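Local coordinates for Peptide/nickel transport system substrate-binding protein (Listeria monocytogenes serotype 1/2a, PDB 5KZT) that binds peptide and, as a family 5 solute-binding protein, probably delivers it to a membrane transporter for uptake, at residues K276-R281 / Q416-S421; N241-D246 / L502-I507. All coordinates share one frame; numbering follows the deposited sequence.

How the contacts relate
Contact 1 (276-281 with 416-421) and contact 2 (241-246 with 502-507) lie at separate places on one mixed sheet. Their centres are about 40 Å apart and their nearest atoms about 27 Å. Strand 264-277, which ends in contact 1, neighbours antiparallel strand 491-503, which ends in contact 2, linking the sites through the sheet. In sequence, contact 1 is nested inside the loop that contact 2 closes. The centre of contact 1 lies about 19 Å, and that of contact 2 about 26 Å, from the centre of the chain. Contact 1 pairs two strand ends and their loops; contact 2 sets a loop against a strand end; charged side chains take part in each.

Contact 1 (K276-R281 / Q416-S421); sequences KFNQKR and QDYDFS
Asn278 and Arg281 meet the loop 416-419 just beyond a short antiparallel ladder, in which strand 264-277 pairs with strand 420-425 in a mixed sheet of the solute-binding fold. Lys276 and Ser421 form the hydrogen-bonded pair, Lys276 N giving to Ser421 O at 2.9 Å, and Phe277 is paired with Phe420 in the non-hydrogen-bonded pair, their side chains on the same face of the sheet. Asn278 N continues the pairing to Asp419 O.

Asn278 points its CB toward the loop, with CG anti to the backbone N (chi1 -173°). ND2 gives a nearly straight bond to Tyr418 O (2.9 Å, 169° at the hydrogen), which lies in the Asn278 amide plane. OD1 is gripped twice: Gln416 NE2 gives to it at 3.0 Å, the two amide planes steeply inclined to each other, and Lys280 N reaches it from above the carbonyl plane, closing an Asx turn. Asn278 CB rests over one face of the Tyr418 ring, a CH-pi contact 3.8 Å from the centroid.

Arg281 spans two carboxylates. Its chain is extended from CG to NE; at the end NH1 makes a salt bridge to Asp419 OD1, while NH2 makes a longer one to Asp417 OD1 at 3.3 Å. Tyr418 N lies over the centre of one guanidinium face.

Farther out, Glu370 makes a salt bridge to Arg281 NH1 and gives its backbone N to Asp419 OD2, so that it meets both members of the Arg281-Asp419 pair. Lys276 NZ pairs with Asp413, Tyr418 OH bonds Arg447 O, and Gln416 NE2 also meets Ser449 OG. Gln416 itself ends helix 406-414 in a Schellman motif. Asp419 OD1 lies in the guanidinium plane of Arg281, yet NH1 stands 65° out of the carboxylate plane, 2.9 Å from that oxygen.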
loop_
_atom_site.group_PDB
_atom_site.type_symbol
_atom_site.label_atom_id
_atom_site.label_comp_id
_atom_site.label_asym_id
_atom_site.label_seq_id
_atom_site.Cartn_x
_atom_site.Cartn_y
_atom_site.Cartn_z
ATOM N N LYS A 276 -9.743 10.472 -5.120
ATOM C CA LYS A 276 -10.156 10.993 -3.815
ATOM C C LYS A 276 -10.723 12.414 -3.910
ATOM O O LYS A 276 -10.124 13.293 -4.520
ATOM C CB LYS A 276 -8.972 10.981 -2.854
ATOM C CG LYS A 276 -8.514 9.587 -2.471
ATOM C CD LYS A 276 -7.420 9.606 -1.418
ATOM C CE LYS A 276 -7.959 9.905 -0.042
ATOM N NZ LYS A 276 -6.875 9.760 0.944
ATOM N N PHE A 277 -11.858 12.639 -3.263
ATOM C CA PHE A 277 -12.529 13.942 -3.236
ATOM C C PHE A 277 -12.370 14.561 -1.856
ATOM O O PHE A 277 -13.094 14.189 -0.924
ATOM C CB PHE A 277 -14.014 13.745 -3.519
ATOM C CG PHE A 277 -14.309 13.234 -4.909
ATOM C CD1 PHE A 277 -14.011 14.010 -6.029
ATOM C CD2 PHE A 277 -14.924 12.000 -5.101
ATOM C CE1 PHE A 277 -14.290 13.547 -7.313
ATOM C CE2 PHE A 277 -15.213 11.540 -6.391
ATOM C CZ PHE A 277 -14.890 12.309 -7.487
ATOM N N ASN A 278 -11.442 15.503 -1.705
ATOM C CA ASN A 278 -11.265 16.173 -0.415
ATOM C C ASN A 278 -12.386 17.174 -0.207
ATOM O O ASN A 278 -12.537 18.125 -0.983
ATOM C CB ASN A 278 -9.925 16.896 -0.298
ATOM C CG ASN A 278 -9.673 17.438 1.091
ATOM O OD1 ASN A 278 -10.312 17.021 2.067
ATOM N ND2 ASN A 278 -8.760 18.401 1.192
ATOM N N GLN A 279 -13.133 16.968 0.863
ATOM C CA GLN A 279 -14.278 17.819 1.178
ATOM C C GLN A 279 -13.949 19.044 2.019
ATOM O O GLN A 279 -14.802 19.936 2.167
ATOM C CB GLN A 279 -15.355 16.997 1.871
ATOM C CG GLN A 279 -15.742 15.765 1.077
ATOM C CD GLN A 279 -17.012 15.111 1.561
ATOM O OE1 GLN A 279 -17.857 15.752 2.188
ATOM N NE2 GLN A 279 -17.178 13.831 1.235
ATOM N N LYS A 280 -12.745 19.106 2.582
ATOM C CA LYS A 280 -12.357 20.223 3.455
ATOM C C LYS A 280 -10.863 20.459 3.391
ATOM O O LYS A 280 -10.078 19.539 3.620
ATOM C CB LYS A 280 -12.752 19.936 4.902
ATOM C CG LYS A 280 -12.414 21.068 5.858
ATOM C CD LYS A 280 -13.113 20.887 7.196
ATOM C CE LYS A 280 -14.589 21.232 7.126
ATOM N NZ LYS A 280 -15.111 21.515 8.494
ATOM N N ARG A 281 -10.480 21.698 3.106
ATOM C CA ARG A 281 -9.086 22.055 2.925
ATOM C C ARG A 281 -8.822 23.348 3.689
ATOM O O ARG A 281 -9.590 24.308 3.583
ATOM C CB ARG A 281 -8.814 22.234 1.440
ATOM C CG ARG A 281 -7.416 22.677 1.115
ATOM C CD ARG A 281 -7.183 22.741 -0.375
ATOM N NE ARG A 281 -5.759 22.930 -0.599
ATOM C CZ ARG A 281 -5.147 22.837 -1.769
ATOM N NH1 ARG A 281 -5.818 22.537 -2.864
ATOM N NH2 ARG A 281 -3.837 23.031 -1.825
ATOM N N GLN A 416 -4.431 17.043 4.170
ATOM C CA GLN A 416 -5.616 17.507 3.443
ATOM C C GLN A 416 -5.393 18.770 2.621
ATOM O O GLN A 416 -6.292 19.590 2.444
ATOM C CB GLN A 416 -6.821 17.636 4.384
ATOM C CG GLN A 416 -7.524 16.315 4.520
ATOM C CD GLN A 416 -8.673 16.336 5.474
ATOM O OE1 GLN A 416 -8.521 15.987 6.627
ATOM N NE2 GLN A 416 -9.844 16.716 4.985
ATOM N N ASP A 417 -4.194 18.896 2.074
ATOM C CA ASP A 417 -3.817 20.063 1.318
ATOM C C ASP A 417 -3.888 19.682 -0.152
ATOM O O ASP A 417 -2.883 19.610 -0.845
ATOM C CB ASP A 417 -2.417 20.506 1.768
ATOM C CG ASP A 417 -2.084 21.915 1.378
ATOM O OD1 ASP A 417 -2.986 22.796 1.343
ATOM O OD2 ASP A 417 -0.881 22.170 1.127
ATOM N N TYR A 418 -5.101 19.433 -0.616
ATOM C CA TYR A 418 -5.370 19.034 -2.000
ATOM C C TYR A 418 -6.879 19.194 -2.241
ATOM O O TYR A 418 -7.649 19.343 -1.284
ATOM C CB TYR A 418 -4.883 17.582 -2.267
ATOM C CG TYR A 418 -5.743 16.490 -1.668
ATOM C CD1 TYR A 418 -5.619 16.154 -0.321
ATOM C CD2 TYR A 418 -6.672 15.785 -2.445
ATOM C CE1 TYR A 418 -6.430 15.186 0.269
ATOM C CE2 TYR A 418 -7.451 14.768 -1.880
ATOM C CZ TYR A 418 -7.321 14.479 -0.519
ATOM O OH TYR A 418 -8.088 13.521 0.076
ATOM N N ASP A 419 -7.303 19.219 -3.500
ATOM C CA ASP A 419 -8.731 19.274 -3.826
ATOM C C ASP A 419 -9.248 17.883 -4.174
ATOM O O ASP A 419 -10.189 17.364 -3.564
ATOM C CB ASP A 419 -8.983 20.210 -5.005
ATOM C CG ASP A 419 -8.637 21.644 -4.716
ATOM O OD1 ASP A 419 -8.569 22.058 -3.533
ATOM O OD2 ASP A 419 -8.456 22.380 -5.708
ATOM N N PHE A 420 -8.628 17.297 -5.185
ATOM C CA PHE A 420 -8.863 15.917 -5.550
ATOM C C PHE A 420 -7.585 15.337 -6.131
ATOM O O PHE A 420 -6.705 16.090 -6.562
ATOM C CB PHE A 420 -10.135 15.710 -6.403
ATOM C CG PHE A 420 -10.101 16.258 -7.820
ATOM C CD1 PHE A 420 -9.579 17.497 -8.134
ATOM C CD2 PHE A 420 -10.696 15.528 -8.844
ATOM C CE1 PHE A 420 -9.600 17.975 -9.445
ATOM C CE2 PHE A 420 -10.729 16.003 -10.153
ATOM C CZ PHE A 420 -10.183 17.230 -10.454
ATOM N N SER A 421 -7.481 14.008 -6.110
ATOM C CA SER A 421 -6.222 13.356 -6.421
ATOM C C SER A 421 -6.413 11.957 -6.951
ATOM O O SER A 421 -7.476 11.354 -6.780
ATOM C CB SER A 421 -5.351 13.296 -5.160
ATOM O OG SER A 421 -5.877 12.377 -4.194
#

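Contact 2 (N241-D246 / L502-I507); sequences NTDKVD and LQKDYI
Asp246 meets both Lys504 and Tyr506 where the loop between helix 233-241 and strand 247-250 packs on the end of strand 491-503 and the type I beta turn 504-507. One backbone bond joins the segments: Lys504 N gives to Asp246 O at 2.9 Å, almost straight at 173°. Lys504 CG also lies 3.3 Å from Asp246 O. Within the turn, Ile507 N gives to Lys504 O, and Lys504 CB lies over the centre of one face of the Tyr506 ring.

Two polar side-chain contacts accompany that bond. Tyr506 OH donates to Asp246 OD1 at 2.4 Å, shorter than a usual hydrogen bond, so the exact length is doubtful; the oxygen lies in the plane of the ring, at its edge, with the carboxylate turned 77° from that plane. The other carboxylate oxygen, Asp246 OD2, accepts from the backbone N of Asn18. Lys504 bends at chi2 (-76°) and then runs extended, ending in a salt bridge from NZ to Asp243 OD1 at 3.1 Å. Tyr240 supplies NZ with a further acceptor, its backbone O, and with a cation-pi partner. Asp243, at positive phi, is the C-prime residue of the Schellman motif that ends the helix.

Apolar contact comes from Ile507 CD1, which approaches Asp246 CB at 3.9 Å.

The chemistry implies a lysine ammonium held at the C-terminal end of helix 233-241, where its charge would be favoured by Asp243 and by the helix dipole, while Val245 O is buried without a partner in the model.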
loop_
_atom_site.group_PDB
_atom_site.type_symbol
_atom_site.label_atom_id
_atom_site.label_comp_id
_atom_site.label_asym_id
_atom_site.label_seq_id
_atom_site.Cartn_x
_atom_site.Cartn_y
_atom_site.Cartn_z
ATOM N N ASN A 241 18.180 -2.538 -22.395
ATOM C CA ASN A 241 18.824 -2.967 -23.651
ATOM C C ASN A 241 20.327 -2.834 -23.649
ATOM O O ASN A 241 20.978 -3.442 -24.499
ATOM C CB ASN A 241 18.289 -2.154 -24.829
ATOM C CG ASN A 241 16.841 -2.445 -25.124
ATOM O OD1 ASN A 241 16.366 -3.538 -24.895
ATOM N ND2 ASN A 241 16.133 -1.459 -25.645
ATOM N N THR A 242 20.873 -2.009 -22.749
ATOM C CA THR A 242 22.321 -1.904 -22.545
ATOM C C THR A 242 22.790 -2.702 -21.326
ATOM O O THR A 242 23.909 -2.513 -20.885
ATOM C CB THR A 242 22.794 -0.429 -22.475
ATOM O OG1 THR A 242 22.085 0.282 -21.457
ATOM C CG2 THR A 242 22.567 0.247 -23.796
ATOM N N ASP A 243 21.935 -3.602 -20.827
ATOM C CA ASP A 243 22.220 -4.513 -19.693
ATOM C C ASP A 243 22.583 -3.845 -18.372
ATOM O O ASP A 243 23.293 -4.430 -17.561
ATOM C CB ASP A 243 23.298 -5.529 -20.089
ATOM C CG ASP A 243 22.900 -6.350 -21.306
ATOM O OD1 ASP A 243 21.728 -6.777 -21.388
ATOM O OD2 ASP A 243 23.747 -6.576 -22.171
ATOM N N LYS A 244 22.076 -2.633 -18.150
ATOM C CA LYS A 244 22.300 -1.900 -16.896
ATOM C C LYS A 244 21.205 -2.161 -15.880
ATOM O O LYS A 244 21.399 -1.919 -14.689
ATOM C CB LYS A 244 22.406 -0.400 -17.160
ATOM C CG LYS A 244 23.478 0.002 -18.156
ATOM C CD LYS A 244 24.858 -0.186 -17.590
ATOM C CE LYS A 244 25.907 0.246 -18.591
ATOM N NZ LYS A 244 27.249 -0.072 -18.031
ATOM N N VAL A 245 20.030 -2.587 -16.343
ATOM C CA VAL A 245 18.988 -3.090 -15.447
ATOM C C VAL A 245 18.459 -4.388 -15.999
ATOM O O VAL A 245 18.538 -4.632 -17.194
ATOM C CB VAL A 245 17.833 -2.088 -15.221
ATOM C CG1 VAL A 245 18.368 -0.780 -14.655
ATOM C CG2 VAL A 245 17.018 -1.835 -16.485
ATOM N N ASP A 246 17.920 -5.213 -15.108
ATOM C CA ASP A 246 17.447 -6.552 -15.434
ATOM C C ASP A 246 15.928 -6.675 -15.556
ATOM O O ASP A 246 15.423 -7.721 -15.968
ATOM C CB ASP A 246 17.959 -7.534 -14.391
ATOM C CG ASP A 246 19.461 -7.551 -14.314
ATOM O OD1 ASP A 246 20.109 -7.656 -15.377
ATOM O OD2 ASP A 246 20.009 -7.431 -13.199
ATOM N N LEU A 502 9.545 -5.535 -19.072
ATOM C CA LEU A 502 10.468 -6.490 -19.653
ATOM C C LEU A 502 11.268 -7.033 -18.493
ATOM O O LEU A 502 11.672 -6.268 -17.614
ATOM C CB LEU A 502 11.392 -5.857 -20.686
ATOM C CG LEU A 502 10.797 -5.402 -22.014
ATOM C CD1 LEU A 502 11.933 -5.073 -22.976
ATOM C CD2 LEU A 502 9.879 -6.448 -22.636
ATOM N N GLN A 503 11.477 -8.352 -18.477
ATOM C CA GLN A 503 12.186 -9.027 -17.400
ATOM C C GLN A 503 13.160 -10.024 -17.983
ATOM O O GLN A 503 12.736 -10.911 -18.708
ATOM C CB GLN A 503 11.188 -9.765 -16.512
ATOM C CG GLN A 503 11.809 -10.417 -15.286
ATOM C CD GLN A 503 10.762 -11.058 -14.386
ATOM O OE1 GLN A 503 9.897 -10.376 -13.839
ATOM N NE2 GLN A 503 10.830 -12.376 -14.246
ATOM N N LYS A 504 14.449 -9.911 -17.652
ATOM C CA LYS A 504 15.439 -10.833 -18.223
ATOM C C LYS A 504 15.117 -12.273 -17.842
ATOM O O LYS A 504 14.736 -12.552 -16.695
ATOM C CB LYS A 504 16.855 -10.538 -17.751
ATOM C CG LYS A 504 17.382 -9.171 -18.121
ATOM C CD LYS A 504 17.803 -9.031 -19.557
ATOM C CE LYS A 504 18.402 -7.632 -19.676
ATOM N NZ LYS A 504 18.716 -7.286 -21.058
ATOM N N ASP A 505 15.305 -13.191 -18.788
ATOM C CA ASP A 505 15.008 -14.601 -18.533
ATOM C C ASP A 505 15.825 -15.251 -17.396
ATOM O O ASP A 505 15.381 -16.236 -16.813
ATOM C CB ASP A 505 15.107 -15.452 -19.826
ATOM C CG ASP A 505 16.497 -15.440 -20.473
ATOM O OD1 ASP A 505 17.474 -14.892 -19.918
ATOM O OD2 ASP A 505 16.604 -16.001 -21.585
ATOM N N TYR A 506 16.992 -14.692 -17.090
ATOM C CA TYR A 506 17.867 -15.213 -16.043
ATOM C C TYR A 506 17.471 -14.916 -14.588
ATOM O O TYR A 506 18.066 -15.480 -13.675
ATOM C CB TYR A 506 19.326 -14.826 -16.293
ATOM C CG TYR A 506 19.643 -13.361 -16.480
ATOM C CD1 TYR A 506 19.577 -12.463 -15.421
ATOM C CD2 TYR A 506 20.074 -12.884 -17.716
ATOM C CE1 TYR A 506 19.918 -11.125 -15.598
ATOM C CE2 TYR A 506 20.414 -11.548 -17.905
ATOM C CZ TYR A 506 20.335 -10.676 -16.841
ATOM O OH TYR A 506 20.656 -9.352 -17.016
ATOM N N ILE A 507 16.474 -14.069 -14.362
ATOM C CA ILE A 507 15.922 -13.884 -13.014
ATOM C C ILE A 507 15.013 -15.079 -12.670
ATOM O O ILE A 507 14.004 -15.289 -13.336
ATOM C CB ILE A 507 15.110 -12.577 -12.895
ATOM C CG1 ILE A 507 15.981 -11.348 -13.184
ATOM C CG2 ILE A 507 14.472 -12.453 -11.524
ATOM C CD1 ILE A 507 15.184 -10.059 -13.329
#